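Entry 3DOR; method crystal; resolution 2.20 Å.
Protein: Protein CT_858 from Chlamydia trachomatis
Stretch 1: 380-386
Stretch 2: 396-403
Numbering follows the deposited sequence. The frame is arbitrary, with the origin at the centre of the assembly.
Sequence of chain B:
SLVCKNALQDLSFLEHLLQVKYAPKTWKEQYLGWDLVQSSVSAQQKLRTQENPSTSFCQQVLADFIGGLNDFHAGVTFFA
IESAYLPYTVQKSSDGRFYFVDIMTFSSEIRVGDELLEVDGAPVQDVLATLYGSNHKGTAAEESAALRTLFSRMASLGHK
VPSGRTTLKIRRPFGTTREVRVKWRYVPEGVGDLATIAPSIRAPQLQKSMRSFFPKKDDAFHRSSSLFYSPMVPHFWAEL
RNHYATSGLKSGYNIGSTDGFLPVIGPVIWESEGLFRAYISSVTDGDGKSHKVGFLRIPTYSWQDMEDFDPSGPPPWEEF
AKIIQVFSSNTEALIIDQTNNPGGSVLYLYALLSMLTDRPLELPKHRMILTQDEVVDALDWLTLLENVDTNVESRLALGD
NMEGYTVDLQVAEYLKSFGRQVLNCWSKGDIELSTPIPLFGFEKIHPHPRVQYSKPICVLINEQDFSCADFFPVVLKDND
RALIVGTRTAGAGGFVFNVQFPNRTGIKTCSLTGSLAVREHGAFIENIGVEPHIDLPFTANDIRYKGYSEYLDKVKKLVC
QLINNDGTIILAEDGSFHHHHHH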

# COMPACT_ATOMS: atom_id res chain seq x y z
N ASP B 380 -17.80 7.56 0.95
CA ASP B 380 -16.95 8.57 0.33
C ASP B 380 -17.43 8.96 -1.07
O ASP B 380 -17.46 10.15 -1.40
CB ASP B 380 -15.50 8.09 0.29
CG ASP B 380 -14.92 7.93 1.68
OD1 ASP B 380 -15.47 8.54 2.62
OD2 ASP B 380 -13.91 7.21 1.84
N TRP B 381 -17.82 7.98 -1.88
CA TRP B 381 -18.33 8.32 -3.21
C TRP B 381 -19.51 9.28 -3.06
O TRP B 381 -19.62 10.27 -3.79
CB TRP B 381 -18.82 7.06 -3.95
CG TRP B 381 -17.74 6.24 -4.59
CD1 TRP B 381 -17.43 4.93 -4.32
CD2 TRP B 381 -16.83 6.66 -5.61
NE1 TRP B 381 -16.39 4.52 -5.12
CE2 TRP B 381 -16.00 5.56 -5.92
CE3 TRP B 381 -16.64 7.87 -6.30
CZ2 TRP B 381 -14.99 5.63 -6.89
CZ3 TRP B 381 -15.64 7.94 -7.26
CH2 TRP B 381 -14.82 6.82 -7.55
N LEU B 382 -20.38 8.99 -2.10
CA LEU B 382 -21.55 9.82 -1.88
C LEU B 382 -21.22 11.23 -1.39
O LEU B 382 -21.79 12.20 -1.88
CB LEU B 382 -22.53 9.13 -0.92
CG LEU B 382 -23.30 7.96 -1.55
CD1 LEU B 382 -23.98 7.12 -0.47
CD2 LEU B 382 -24.34 8.49 -2.53
N THR B 383 -20.28 11.36 -0.45
CA THR B 383 -19.95 12.70 0.01
C THR B 383 -19.24 13.45 -1.12
O THR B 383 -19.47 14.63 -1.34
CB THR B 383 -19.04 12.68 1.27
OG1 THR B 383 -17.74 12.20 0.92
CG2 THR B 383 -19.63 11.78 2.33
N LEU B 384 -18.40 12.73 -1.86
CA LEU B 384 -17.66 13.33 -2.97
C LEU B 384 -18.58 13.93 -4.04
O LEU B 384 -18.32 15.01 -4.57
CB LEU B 384 -16.78 12.26 -3.62
CG LEU B 384 -15.63 12.68 -4.55
CD1 LEU B 384 -15.01 11.42 -5.13
CD2 LEU B 384 -16.13 13.57 -5.67
N LEU B 385 -19.67 13.24 -4.35
CA LEU B 385 -20.59 13.69 -5.39
C LEU B 385 -21.87 14.29 -4.84
O LEU B 385 -22.83 14.51 -5.57
CB LEU B 385 -20.94 12.52 -6.31
CG LEU B 385 -19.72 11.78 -6.86
CD1 LEU B 385 -20.16 10.50 -7.58
CD2 LEU B 385 -18.94 12.72 -7.79
N GLU B 386 -21.88 14.54 -3.54
CA GLU B 386 -23.04 15.09 -2.87
C GLU B 386 -23.75 16.19 -3.66
O GLU B 386 -24.96 16.11 -3.91
CB GLU B 386 -22.63 15.62 -1.50
CG GLU B 386 -23.79 15.87 -0.55
CD GLU B 386 -23.33 16.34 0.81
OE1 GLU B 386 -22.47 15.66 1.41
OE2 GLU B 386 -23.83 17.39 1.28
N LEU B 396 -15.47 18.31 -12.69
CA LEU B 396 -14.68 18.96 -11.64
C LEU B 396 -14.39 17.99 -10.49
O LEU B 396 -13.27 17.94 -9.97
CB LEU B 396 -15.41 20.19 -11.10
CG LEU B 396 -14.75 20.86 -9.89
CD1 LEU B 396 -13.28 21.14 -10.18
CD2 LEU B 396 -15.48 22.16 -9.56
N ALA B 397 -15.39 17.23 -10.10
CA ALA B 397 -15.23 16.28 -9.00
C ALA B 397 -14.43 15.02 -9.36
O ALA B 397 -13.65 14.52 -8.55
CB ALA B 397 -16.61 15.89 -8.47
N LEU B 398 -14.62 14.53 -10.58
CA LEU B 398 -13.98 13.29 -11.00
C LEU B 398 -12.85 13.42 -12.01
O LEU B 398 -12.03 12.51 -12.15
CB LEU B 398 -15.06 12.37 -11.57
CG LEU B 398 -16.15 12.02 -10.57
CD1 LEU B 398 -17.37 11.43 -11.27
CD2 LEU B 398 -15.58 11.05 -9.55
N GLY B 399 -12.80 14.55 -12.71
CA GLY B 399 -11.78 14.76 -13.73
C GLY B 399 -12.50 14.61 -15.06
O GLY B 399 -13.63 14.12 -15.09
N ASP B 400 -11.88 15.03 -16.16
CA ASP B 400 -12.53 14.92 -17.46
C ASP B 400 -12.76 13.47 -17.87
O ASP B 400 -13.66 13.18 -18.65
CB ASP B 400 -11.71 15.64 -18.54
CG ASP B 400 -11.71 17.16 -18.36
OD1 ASP B 400 -12.65 17.71 -17.75
OD2 ASP B 400 -10.76 17.82 -18.86
N ASN B 401 -11.94 12.56 -17.34
CA ASN B 401 -12.11 11.15 -17.64
C ASN B 401 -11.46 10.32 -16.56
O ASN B 401 -10.55 10.78 -15.88
CB ASN B 401 -11.49 10.79 -19.00
CG ASN B 401 -9.99 10.94 -19.01
OD1 ASN B 401 -9.45 11.85 -19.64
ND2 ASN B 401 -9.30 10.05 -18.30
N MET B 402 -11.95 9.09 -16.40
CA MET B 402 -11.40 8.18 -15.41
C MET B 402 -10.66 7.08 -16.15
O MET B 402 -11.26 6.13 -16.67
CB MET B 402 -12.53 7.61 -14.55
CG MET B 402 -13.15 8.65 -13.62
SD MET B 402 -14.72 8.14 -12.92
CE MET B 402 -14.14 7.07 -11.55
N GLU B 403 -9.34 7.24 -16.21
CA GLU B 403 -8.46 6.32 -16.92
C GLU B 403 -8.92 6.12 -18.35
O GLU B 403 -8.89 5.00 -18.89
CB GLU B 403 -8.36 4.99 -16.16
CG GLU B 403 -7.65 5.16 -14.82
CD GLU B 403 -7.38 3.84 -14.12
OE1 GLU B 403 -6.70 2.97 -14.70
OE2 GLU B 403 -7.85 3.69 -12.97

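The contact between the two stretches is apolar throughout, and no hydrogen bond crosses it. It is small, burying 217 Å² over both sides. Trp 381, Leu 384 and Leu 385 supply one surface; Ala 397, Leu 398 and Met 402 supply the other.

The nearest CA atoms across the contact are those of Leu 385 and Ala 397, 7.0 Å apart. Ala 397 points its CB toward the first stretch. That single methyl is a low bump, and two leucines close on it: Leu 384 CD2 lies 3.7 Å from Ala 397 CB, and Leu 385 CD2 lies 4.0 Å from the same atom. With only a methyl there, Leu 384 CD2 also comes within 4.4 Å of Ala 397 CA.

Leu 398 is the larger bump. Its CA-to-CB bond points sideways, but its m,t rotamer brings the branched end nearer. It fills the hollow between Leu 385 and the indole. Leu 385 CD2 sits 4.0 Å from Leu 398 CG, and Trp 381 CZ3 sits 3.9 Å from Leu 398 CD2, which meets the ring at its edge.

Beyond Gly 399, where phi turns positive, the chain leads to Met 402. This buried side chain is long and flexible enough to place Met 402 CE 4.1 Å from Trp 381 CH2.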